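PDB 2PAG: SMI1/KNR4 family protein, which is of unknown function but binds calcium ions and belongs to the SUKH clan. Local coordinates for residues Y98-L108 with S120-V131; Y54-V62 with L87-E95. All coordinates share one frame; numbering follows the deposited sequence.

Contact 1: Y98-L108 with S120-V131; sequences YCVEEDGTVLL and SWESVWHWARDV. With CA (calcium ion), chain B; CA (calcium ion), chain C.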
loop_
_atom_site.group_PDB
_atom_site.type_symbol
_atom_site.label_atom_id
_atom_site.label_comp_id
_atom_site.label_asym_id
_atom_site.label_seq_id
_atom_site.Cartn_x
_atom_site.Cartn_y
_atom_site.Cartn_z
ATOM N N TYR A 98 7.897 -1.117 -1.843
ATOM C CA TYR A 98 7.138 -1.399 -3.055
ATOM C C TYR A 98 6.392 -0.073 -3.206
ATOM O O TYR A 98 5.739 0.386 -2.268
ATOM C CB TYR A 98 6.169 -2.562 -2.827
ATOM C CG TYR A 98 6.858 -3.906 -2.729
ATOM C CD1 TYR A 98 7.285 -4.576 -3.875
ATOM C CD2 TYR A 98 7.078 -4.511 -1.493
ATOM C CE1 TYR A 98 7.913 -5.823 -3.798
ATOM C CE2 TYR A 98 7.708 -5.763 -1.403
ATOM C CZ TYR A 98 8.117 -6.408 -2.561
ATOM O OH TYR A 98 8.715 -7.645 -2.478
ATOM N N CYS A 99 6.533 0.564 -4.366
ATOM C CA CYS A 99 5.903 1.861 -4.612
ATOM C C CYS A 99 5.104 1.855 -5.893
ATOM O O CYS A 99 5.386 1.077 -6.806
ATOM C CB CYS A 99 6.963 2.955 -4.712
ATOM S SG CYS A 99 8.143 2.996 -3.351
ATOM N N VAL A 100 4.145 2.769 -5.979
ATOM C CA VAL A 100 3.275 2.846 -7.138
ATOM C C VAL A 100 3.483 4.100 -7.977
ATOM O O VAL A 100 3.511 5.225 -7.457
ATOM C CB VAL A 100 1.811 2.772 -6.696
ATOM C CG1 VAL A 100 0.905 2.572 -7.899
ATOM C CG2 VAL A 100 1.640 1.626 -5.704
ATOM N N GLU A 101 3.639 3.886 -9.282
ATOM C CA GLU A 101 3.822 4.969 -10.238
ATOM C C GLU A 101 2.477 5.647 -10.452
ATOM O O GLU A 101 1.428 5.115 -10.067
ATOM C CB GLU A 101 4.305 4.432 -11.587
ATOM C CG GLU A 101 5.680 3.819 -11.608
ATOM C CD GLU A 101 6.192 3.689 -13.031
ATOM O OE1 GLU A 101 5.403 3.273 -13.910
ATOM O OE2 GLU A 101 7.378 4.003 -13.272
ATOM N N GLU A 102 2.505 6.818 -11.080
ATOM C CA GLU A 102 1.280 7.558 -11.339
ATOM C C GLU A 102 0.312 6.762 -12.210
ATOM O O GLU A 102 -0.908 6.887 -12.053
ATOM C CB GLU A 102 1.626 8.906 -11.977
ATOM C CG GLU A 102 2.636 9.684 -11.138
ATOM C CD GLU A 102 2.970 11.050 -11.704
ATOM O OE1 GLU A 102 2.064 11.914 -11.752
ATOM O OE2 GLU A 102 4.141 11.258 -12.097
ATOM N N ASP A 103 0.844 5.928 -13.106
ATOM C CA ASP A 103 -0.009 5.120 -13.968
ATOM C C ASP A 103 -0.369 3.761 -13.380
ATOM O O ASP A 103 -0.964 2.922 -14.057
ATOM C CB ASP A 103 0.604 4.945 -15.375
ATOM C CG ASP A 103 1.934 4.194 -15.375
ATOM O OD1 ASP A 103 2.241 3.464 -14.413
ATOM O OD2 ASP A 103 2.668 4.324 -16.378
ATOM N N GLY A 104 -0.009 3.545 -12.119
ATOM C CA GLY A 104 -0.362 2.297 -11.466
ATOM C C GLY A 104 0.660 1.185 -11.375
ATOM O O GLY A 104 0.448 0.237 -10.613
ATOM N N THR A 105 1.751 1.271 -12.132
ATOM C CA THR A 105 2.763 0.222 -12.074
ATOM C C THR A 105 3.376 0.173 -10.677
ATOM O O THR A 105 3.612 1.214 -10.069
ATOM C CB THR A 105 3.894 0.474 -13.097
ATOM O OG1 THR A 105 3.331 0.665 -14.400
ATOM C CG2 THR A 105 4.863 -0.716 -13.130
ATOM N N VAL A 106 3.608 -1.035 -10.167
ATOM C CA VAL A 106 4.224 -1.201 -8.851
ATOM C C VAL A 106 5.690 -1.535 -9.073
ATOM O O VAL A 106 6.022 -2.419 -9.866
ATOM C CB VAL A 106 3.577 -2.342 -8.043
ATOM C CG1 VAL A 106 4.270 -2.462 -6.687
ATOM C CG2 VAL A 106 2.092 -2.061 -7.846
ATOM N N LEU A 107 6.563 -0.823 -8.372
ATOM C CA LEU A 107 7.996 -1.034 -8.506
ATOM C C LEU A 107 8.580 -1.349 -7.148
ATOM O O LEU A 107 7.938 -1.150 -6.121
ATOM C CB LEU A 107 8.674 0.232 -9.031
ATOM C CG LEU A 107 8.104 0.924 -10.267
ATOM C CD1 LEU A 107 8.870 2.213 -10.538
ATOM C CD2 LEU A 107 8.199 -0.008 -11.461
ATOM N N LEU A 108 9.812 -1.837 -7.147
ATOM C CA LEU A 108 10.485 -2.118 -5.894
ATOM C C LEU A 108 11.693 -1.199 -5.846
ATOM O O LEU A 108 12.540 -1.235 -6.739
ATOM C CB LEU A 108 10.930 -3.577 -5.833
ATOM C CG LEU A 108 11.733 -3.940 -4.582
ATOM C CD1 LEU A 108 10.909 -3.704 -3.320
ATOM C CD2 LEU A 108 12.162 -5.394 -4.698
ATOM N N SER A 120 8.958 -5.541 -11.534
ATOM C CA SER A 120 7.764 -4.718 -11.376
ATOM C C SER A 120 6.493 -5.532 -11.587
ATOM O O SER A 120 6.533 -6.656 -12.093
ATOM C CB SER A 120 7.790 -3.547 -12.360
ATOM O OG SER A 120 7.713 -3.995 -13.704
ATOM N N TRP A 121 5.365 -4.947 -11.198
ATOM C CA TRP A 121 4.061 -5.587 -11.323
ATOM C C TRP A 121 3.127 -4.643 -12.068
ATOM O O TRP A 121 3.138 -3.433 -11.830
ATOM C CB TRP A 121 3.520 -5.908 -9.928
ATOM C CG TRP A 121 4.385 -6.899 -9.212
ATOM C CD1 TRP A 121 4.207 -8.253 -9.152
ATOM C CD2 TRP A 121 5.621 -6.628 -8.542
ATOM N NE1 TRP A 121 5.261 -8.843 -8.488
ATOM C CE2 TRP A 121 6.144 -7.867 -8.104
ATOM C CE3 TRP A 121 6.342 -5.457 -8.270
ATOM C CZ2 TRP A 121 7.356 -7.967 -7.408
ATOM C CZ3 TRP A 121 7.552 -5.558 -7.576
ATOM C CH2 TRP A 121 8.043 -6.807 -7.156
ATOM N N GLU A 122 2.324 -5.196 -12.972
ATOM C CA GLU A 122 1.418 -4.397 -13.792
ATOM C C GLU A 122 0.411 -3.544 -13.040
ATOM O O GLU A 122 -0.021 -2.513 -13.549
ATOM C CB GLU A 122 0.658 -5.289 -14.779
ATOM C CG GLU A 122 1.510 -5.936 -15.866
ATOM C CD GLU A 122 2.538 -6.906 -15.321
ATOM O OE1 GLU A 122 2.236 -7.608 -14.332
ATOM O OE2 GLU A 122 3.648 -6.975 -15.900
ATOM N N SER A 123 0.029 -3.981 -11.844
ATOM C CA SER A 123 -0.938 -3.250 -11.032
ATOM C C SER A 123 -0.803 -3.643 -9.573
ATOM O O SER A 123 -0.133 -4.632 -9.236
ATOM C CB SER A 123 -2.368 -3.559 -11.483
ATOM O OG SER A 123 -2.778 -4.833 -10.999
ATOM N N VAL A 124 -1.452 -2.866 -8.709
ATOM C CA VAL A 124 -1.428 -3.141 -7.282
ATOM C C VAL A 124 -2.075 -4.496 -7.009
ATOM O O VAL A 124 -1.722 -5.180 -6.047
ATOM C CB VAL A 124 -2.178 -2.043 -6.502
ATOM C CG1 VAL A 124 -2.476 -2.508 -5.098
ATOM C CG2 VAL A 124 -1.345 -0.769 -6.484
ATOM N N TRP A 125 -3.023 -4.888 -7.857
ATOM C CA TRP A 125 -3.672 -6.177 -7.669
ATOM C C TRP A 125 -2.735 -7.330 -8.054
ATOM O O TRP A 125 -2.800 -8.409 -7.460
ATOM C CB TRP A 125 -4.989 -6.221 -8.446
ATOM C CG TRP A 125 -6.033 -5.329 -7.815
ATOM C CD1 TRP A 125 -6.685 -4.281 -8.400
ATOM C CD2 TRP A 125 -6.517 -5.398 -6.464
ATOM N NE1 TRP A 125 -7.543 -3.690 -7.500
ATOM C CE2 TRP A 125 -7.458 -4.357 -6.303
ATOM C CE3 TRP A 125 -6.247 -6.237 -5.377
ATOM C CZ2 TRP A 125 -8.132 -4.134 -5.095
ATOM C CZ3 TRP A 125 -6.915 -6.016 -4.173
ATOM C CH2 TRP A 125 -7.848 -4.971 -4.046
ATOM N N HIS A 126 -1.859 -7.110 -9.034
ATOM C CA HIS A 126 -0.891 -8.144 -9.407
ATOM C C HIS A 126 0.054 -8.308 -8.226
ATOM O O HIS A 126 0.447 -9.419 -7.865
ATOM C CB HIS A 126 -0.066 -7.729 -10.628
ATOM C CG HIS A 126 -0.794 -7.855 -11.924
ATOM N ND1 HIS A 126 -1.732 -6.938 -12.346
ATOM C CD2 HIS A 126 -0.725 -8.798 -12.894
ATOM C CE1 HIS A 126 -2.208 -7.308 -13.521
ATOM N NE2 HIS A 126 -1.612 -8.434 -13.877
ATOM N N TRP A 127 0.423 -7.181 -7.631
ATOM C CA TRP A 127 1.311 -7.195 -6.481
ATOM C C TRP A 127 0.643 -7.900 -5.297
ATOM O O TRP A 127 1.275 -8.692 -4.600
ATOM C CB TRP A 127 1.676 -5.765 -6.080
ATOM C CG TRP A 127 2.551 -5.710 -4.872
ATOM C CD1 TRP A 127 3.907 -5.880 -4.828
ATOM C CD2 TRP A 127 2.120 -5.578 -3.513
ATOM N NE1 TRP A 127 4.345 -5.870 -3.522
ATOM C CE2 TRP A 127 3.267 -5.684 -2.696
ATOM C CE3 TRP A 127 0.872 -5.384 -2.904
ATOM C CZ2 TRP A 127 3.202 -5.604 -1.300
ATOM C CZ3 TRP A 127 0.808 -5.307 -1.519
ATOM C CH2 TRP A 127 1.969 -5.416 -0.732
ATOM N N ALA A 128 -0.635 -7.611 -5.071
ATOM C CA ALA A 128 -1.357 -8.225 -3.964
ATOM C C ALA A 128 -1.450 -9.738 -4.137
ATOM O O ALA A 128 -1.285 -10.497 -3.178
ATOM C CB ALA A 128 -2.749 -7.626 -3.859
ATOM N N ARG A 129 -1.707 -10.165 -5.368
ATOM C CA ARG A 129 -1.853 -11.578 -5.682
ATOM C C ARG A 129 -0.535 -12.329 -5.742
ATOM O O ARG A 129 -0.408 -13.418 -5.180
ATOM C CB ARG A 129 -2.564 -11.739 -7.026
ATOM C CG ARG A 129 -2.822 -13.185 -7.424
ATOM C CD ARG A 129 -3.287 -13.273 -8.861
ATOM N NE ARG A 129 -2.216 -12.932 -9.789
ATOM C CZ ARG A 129 -2.414 -12.578 -11.054
ATOM N NH1 ARG A 129 -3.647 -12.519 -11.540
ATOM N NH2 ARG A 129 -1.382 -12.282 -11.832
ATOM N N ASP A 130 0.449 -11.738 -6.410
ATOM C CA ASP A 130 1.732 -12.395 -6.595
ATOM C C ASP A 130 2.808 -12.146 -5.543
ATOM O O ASP A 130 3.804 -12.868 -5.494
ATOM C CB ASP A 130 2.258 -12.070 -7.996
ATOM C CG ASP A 130 1.242 -12.408 -9.087
ATOM O OD1 ASP A 130 0.456 -13.364 -8.894
ATOM O OD2 ASP A 130 1.230 -11.731 -10.139
ATOM N N VAL A 131 2.613 -11.140 -4.698
ATOM C CA VAL A 131 3.592 -10.855 -3.656
ATOM C C VAL A 131 3.010 -10.966 -2.249
ATOM O O VAL A 131 3.477 -11.764 -1.438
ATOM C CB VAL A 131 4.214 -9.449 -3.830
ATOM C CG1 VAL A 131 5.193 -9.170 -2.690
ATOM C CG2 VAL A 131 4.928 -9.362 -5.174
HETATM CA CA CA B . 4.265 2.591 -15.546
HETATM CA CA CA C . 3.367 5.377 -18.362
HETATM O O HOH W 1 -2.084 -0.211 -9.874
HETATM O O HOH W 2 1.658 -1.221 -15.462
HETATM O O HOH W 3 4.746 6.734 -16.642
HETATM O O HOH W 4 2.259 3.462 -19.318
HETATM O O HOH W 5 0.629 5.423 -18.846
HETATM O O HOH W 6 2.056 7.446 -18.048
#
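Trp127 lays its indole nitrogen over one face of the Tyr98 ring, NE1 standing 3.2 Å from Tyr98 CD1. The edge of the Tyr98 ring is turned toward the face of Trp121, offset, planes at 71°, with Tyr98 CE1 3.5 Å from Trp121 CH2. Leu108 CD1 lies over the opposite face of the Tyr98 ring, and Val131 CG1 reaches its hydroxyl end. Val106 splits its methyls: CG1, anti to the backbone N (chi1 180°), touches Trp121 CE3 and Trp127 CD1, while CG2 packs on Val124 CG2, which also meets Val100 CG2. Val106 and Trp121 form an antiparallel hydrogen-bonded pair, Val106 N to Trp121 O at 3.0 Å and Trp121 N to Val106 O at 2.9 Å. A water joins Gly104 O to Val124 N beside the N-cap Ser123, whose OG takes a weak bond from Trp125 N and shares a 2.7 Å hydrogen bond with His126 ND1. In the hairpin loop, Glu101 OE1, Thr105 OG1 and Asp103 OD1 and OD2 bind one calcium; OD2 bridges to a second, and OD1 accepts a hydrogen bond from Thr105 N, an Asx turn. Strands 96-100 and 106-109 thus pack against helix 124-132; strand 88-93 flanks Tyr98, and helix 40-49 reaches Val100 and Val124.

Contact 2: Y54-V62 with L87-E95; sequences YGSLEPVTV and LIPICQDGE
Loop 54-62 lies against the edge strand 88-93 of the sheet at a classic beta bulge, where Ile90 and Cys91 both face Tyr98 of the neighbouring strand. The direct polar link is Val60 N to Ile90 O, 2.9 Å long and nearly straight at the hydrogen (168°), although the donor stands above the carbonyl plane, 37° out of it. Val60 straddles the same stretch of backbone: CG1 lies 3.6 Å from Pro89 O, and CG2, set between the backbone N and the carbonyl carbon, also rests against Ile90 O. Pro89 O is buried here without a polar partner, so the methyls cover a carbonyl that they cannot satisfy. Next along the strand, Cys91 turns SG anti to its own N (chi1 -174°) and lays it alongside the loop backbone, 3.8 Å from Pro59 CA and 3.9 Å from Leu57 CB. The chain turns a corner at Ile90 within the four-stranded antiparallel sheet, and beyond that corner the loop and strand separate enough for two waters to bridge them. One donates to Glu58 O and accepts from Gln92 N; the other accepts from Glu58 N and donates to Gln92 O, satisfying both backbone groups of each residue. Farther along, Leu57 CD2 approaches the carboxylate of Asp93, 3.9 Å from OD1, as the two side chains pass at a slant. Gln92 folds its amide along its own strand, NE2 giving a 2.9 Å bond to Gly94 O. Glu58 OE1 is hydrogen-bonded to His68 NE2. Helix 124-132 meets Leu57 and Pro59 through Val131 and Trp132, and Phe42 of helix 40-49 packs on both Val60 and Ile90.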
loop_
_atom_site.group_PDB
_atom_site.type_symbol
_atom_site.label_atom_id
_atom_site.label_comp_id
_atom_site.label_asym_id
_atom_site.label_seq_id
_atom_site.Cartn_x
_atom_site.Cartn_y
_atom_site.Cartn_z
ATOM N N TYR A 54 -2.230 -10.147 6.788
ATOM C CA TYR A 54 -1.830 -11.426 6.207
ATOM C C TYR A 54 -0.342 -11.555 5.893
ATOM O O TYR A 54 0.304 -10.599 5.456
ATOM C CB TYR A 54 -2.586 -11.697 4.904
ATOM C CG TYR A 54 -2.164 -13.003 4.266
ATOM C CD1 TYR A 54 -2.718 -14.212 4.686
ATOM C CD2 TYR A 54 -1.152 -13.039 3.308
ATOM C CE1 TYR A 54 -2.270 -15.423 4.172
ATOM C CE2 TYR A 54 -0.696 -14.247 2.789
ATOM C CZ TYR A 54 -1.259 -15.434 3.227
ATOM O OH TYR A 54 -0.808 -16.635 2.728
ATOM N N GLY A 55 0.180 -12.758 6.107
ATOM C CA GLY A 55 1.568 -13.046 5.795
ATOM C C GLY A 55 2.643 -12.273 6.527
ATOM O O GLY A 55 2.481 -11.906 7.693
ATOM N N SER A 56 3.746 -12.029 5.822
ATOM C CA SER A 56 4.897 -11.327 6.385
ATOM C C SER A 56 5.053 -9.887 5.908
ATOM O O SER A 56 6.106 -9.281 6.108
ATOM C CB SER A 56 6.184 -12.092 6.060
ATOM O OG SER A 56 6.405 -12.147 4.657
ATOM N N LEU A 57 4.023 -9.351 5.262
ATOM C CA LEU A 57 4.059 -7.974 4.774
ATOM C C LEU A 57 2.867 -7.201 5.315
ATOM O O LEU A 57 1.766 -7.733 5.417
ATOM C CB LEU A 57 4.039 -7.941 3.243
ATOM C CG LEU A 57 5.307 -8.432 2.534
ATOM C CD1 LEU A 57 5.062 -8.530 1.046
ATOM C CD2 LEU A 57 6.456 -7.487 2.817
ATOM N N GLU A 58 3.103 -5.943 5.679
ATOM C CA GLU A 58 2.049 -5.083 6.194
ATOM C C GLU A 58 1.962 -3.857 5.293
ATOM O O GLU A 58 2.700 -2.883 5.465
ATOM C CB GLU A 58 2.361 -4.641 7.619
ATOM C CG GLU A 58 2.368 -5.751 8.639
ATOM C CD GLU A 58 2.700 -5.229 10.020
ATOM O OE1 GLU A 58 3.883 -4.927 10.267
ATOM O OE2 GLU A 58 1.774 -5.098 10.848
ATOM N N PRO A 59 1.055 -3.888 4.311
ATOM C CA PRO A 59 0.920 -2.749 3.407
ATOM C C PRO A 59 0.454 -1.472 4.108
ATOM O O PRO A 59 0.018 -1.491 5.264
ATOM C CB PRO A 59 -0.091 -3.246 2.371
ATOM C CG PRO A 59 0.035 -4.743 2.444
ATOM C CD PRO A 59 0.147 -4.974 3.917
ATOM N N VAL A 60 0.545 -0.361 3.392
ATOM C CA VAL A 60 0.147 0.918 3.952
ATOM C C VAL A 60 -1.341 1.012 4.263
ATOM O O VAL A 60 -2.185 0.325 3.657
ATOM C CB VAL A 60 0.538 2.090 3.025
ATOM C CG1 VAL A 60 2.053 2.129 2.843
ATOM C CG2 VAL A 60 -0.165 1.963 1.682
ATOM N N THR A 61 -1.643 1.860 5.241
ATOM C CA THR A 61 -3.001 2.101 5.701
ATOM C C THR A 61 -3.218 3.606 5.843
ATOM O O THR A 61 -2.268 4.385 5.797
ATOM C CB THR A 61 -3.241 1.431 7.066
ATOM O OG1 THR A 61 -2.276 1.910 8.018
ATOM C CG2 THR A 61 -3.123 -0.079 6.937
ATOM N N VAL A 62 -4.469 4.018 6.020
ATOM C CA VAL A 62 -4.749 5.440 6.156
ATOM C C VAL A 62 -5.720 5.796 7.277
ATOM O O VAL A 62 -6.080 6.963 7.424
ATOM C CB VAL A 62 -5.331 6.018 4.843
ATOM C CG1 VAL A 62 -4.364 5.789 3.691
ATOM C CG2 VAL A 62 -6.682 5.376 4.544
ATOM N N LEU A 87 6.708 8.571 -6.654
ATOM C CA LEU A 87 6.291 7.205 -6.338
ATOM C C LEU A 87 5.660 7.165 -4.953
ATOM O O LEU A 87 6.221 7.704 -3.994
ATOM C CB LEU A 87 7.503 6.264 -6.368
ATOM C CG LEU A 87 8.298 6.174 -7.673
ATOM C CD1 LEU A 87 9.404 5.121 -7.525
ATOM C CD2 LEU A 87 7.356 5.810 -8.825
ATOM N N ILE A 88 4.497 6.524 -4.845
ATOM C CA ILE A 88 3.810 6.413 -3.559
ATOM C C ILE A 88 3.955 5.001 -3.008
ATOM O O ILE A 88 3.496 4.036 -3.621
ATOM C CB ILE A 88 2.303 6.708 -3.680
ATOM C CG1 ILE A 88 2.082 8.087 -4.298
ATOM C CG2 ILE A 88 1.654 6.640 -2.299
ATOM C CD1 ILE A 88 0.626 8.374 -4.630
ATOM N N PRO A 89 4.577 4.858 -1.831
ATOM C CA PRO A 89 4.741 3.515 -1.264
ATOM C C PRO A 89 3.436 2.784 -1.007
ATOM O O PRO A 89 2.460 3.378 -0.556
ATOM C CB PRO A 89 5.488 3.776 0.041
ATOM C CG PRO A 89 6.282 4.998 -0.270
ATOM C CD PRO A 89 5.304 5.858 -1.030
ATOM N N ILE A 90 3.417 1.491 -1.316
ATOM C CA ILE A 90 2.245 0.685 -1.031
ATOM C C ILE A 90 2.645 -0.295 0.069
ATOM O O ILE A 90 1.805 -0.755 0.832
ATOM C CB ILE A 90 1.706 -0.075 -2.288
ATOM C CG1 ILE A 90 0.524 -0.951 -1.867
ATOM C CG2 ILE A 90 2.802 -0.949 -2.927
ATOM C CD1 ILE A 90 -0.242 -1.566 -3.027
ATOM N N CYS A 91 3.935 -0.604 0.174
ATOM C CA CYS A 91 4.351 -1.522 1.224
ATOM C C CYS A 91 5.837 -1.503 1.526
ATOM O O CYS A 91 6.667 -1.679 0.641
ATOM C CB CYS A 91 3.924 -2.950 0.872
ATOM S SG CYS A 91 4.227 -4.167 2.180
ATOM N N GLN A 92 6.160 -1.286 2.796
ATOM C CA GLN A 92 7.551 -1.289 3.230
ATOM C C GLN A 92 8.012 -2.743 3.387
ATOM O O GLN A 92 7.220 -3.623 3.735
ATOM C CB GLN A 92 7.673 -0.569 4.572
ATOM C CG GLN A 92 9.107 -0.365 5.036
ATOM C CD GLN A 92 9.187 0.213 6.435
ATOM O OE1 GLN A 92 8.275 0.914 6.883
ATOM N NE2 GLN A 92 10.293 -0.066 7.133
ATOM N N ASP A 93 9.283 -3.003 3.110
ATOM C CA ASP A 93 9.840 -4.347 3.269
ATOM C C ASP A 93 11.272 -4.138 3.731
ATOM O O ASP A 93 12.196 -4.106 2.922
ATOM C CB ASP A 93 9.811 -5.125 1.951
ATOM C CG ASP A 93 10.242 -6.581 2.117
ATOM O OD1 ASP A 93 10.278 -7.069 3.271
ATOM O OD2 ASP A 93 10.530 -7.242 1.093
ATOM N N GLY A 94 11.441 -3.981 5.040
ATOM C CA GLY A 94 12.764 -3.728 5.584
ATOM C C GLY A 94 13.111 -2.291 5.244
ATOM O O GLY A 94 12.397 -1.364 5.640
ATOM N N GLU A 95 14.201 -2.098 4.507
ATOM C CA GLU A 95 14.621 -0.766 4.092
ATOM C C GLU A 95 14.212 -0.526 2.640
ATOM O O GLU A 95 14.502 0.526 2.071
ATOM C CB GLU A 95 16.139 -0.603 4.234
ATOM C CG GLU A 95 16.946 -1.784 3.736
ATOM C CD GLU A 95 18.425 -1.464 3.581
ATOM O OE1 GLU A 95 18.915 -0.545 4.272
ATOM O OE2 GLU A 95 19.095 -2.140 2.772
HETATM O O HOH W 7 4.139 -0.575 4.722
HETATM O O HOH W 8 5.704 -4.793 5.727
#

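How the contacts relate
Contact 2 is the more buried and lies nearer the centre of the chain; contact 1 runs from a largely buried aromatic cluster out to a solvent-reached calcium loop. Their centres are 12 Å apart, and they meet in one sheet, where strands 88-93 and 96-100 are neighbours: Tyr98 O is 2.7 Å from Ile90 N, a probable hydrogen bond. Helix 124-132 touches both, with Val124 packing on Ile90 and Trp127 on Cys91. Both use bridging waters, but contact 1 relies on packed rings, metal ligands and one well-formed antiparallel hydrogen-bonded pair, whereas contact 2 ties an irregular loop to a bulged edge strand by a single direct bond and cysteine, proline and valine packing.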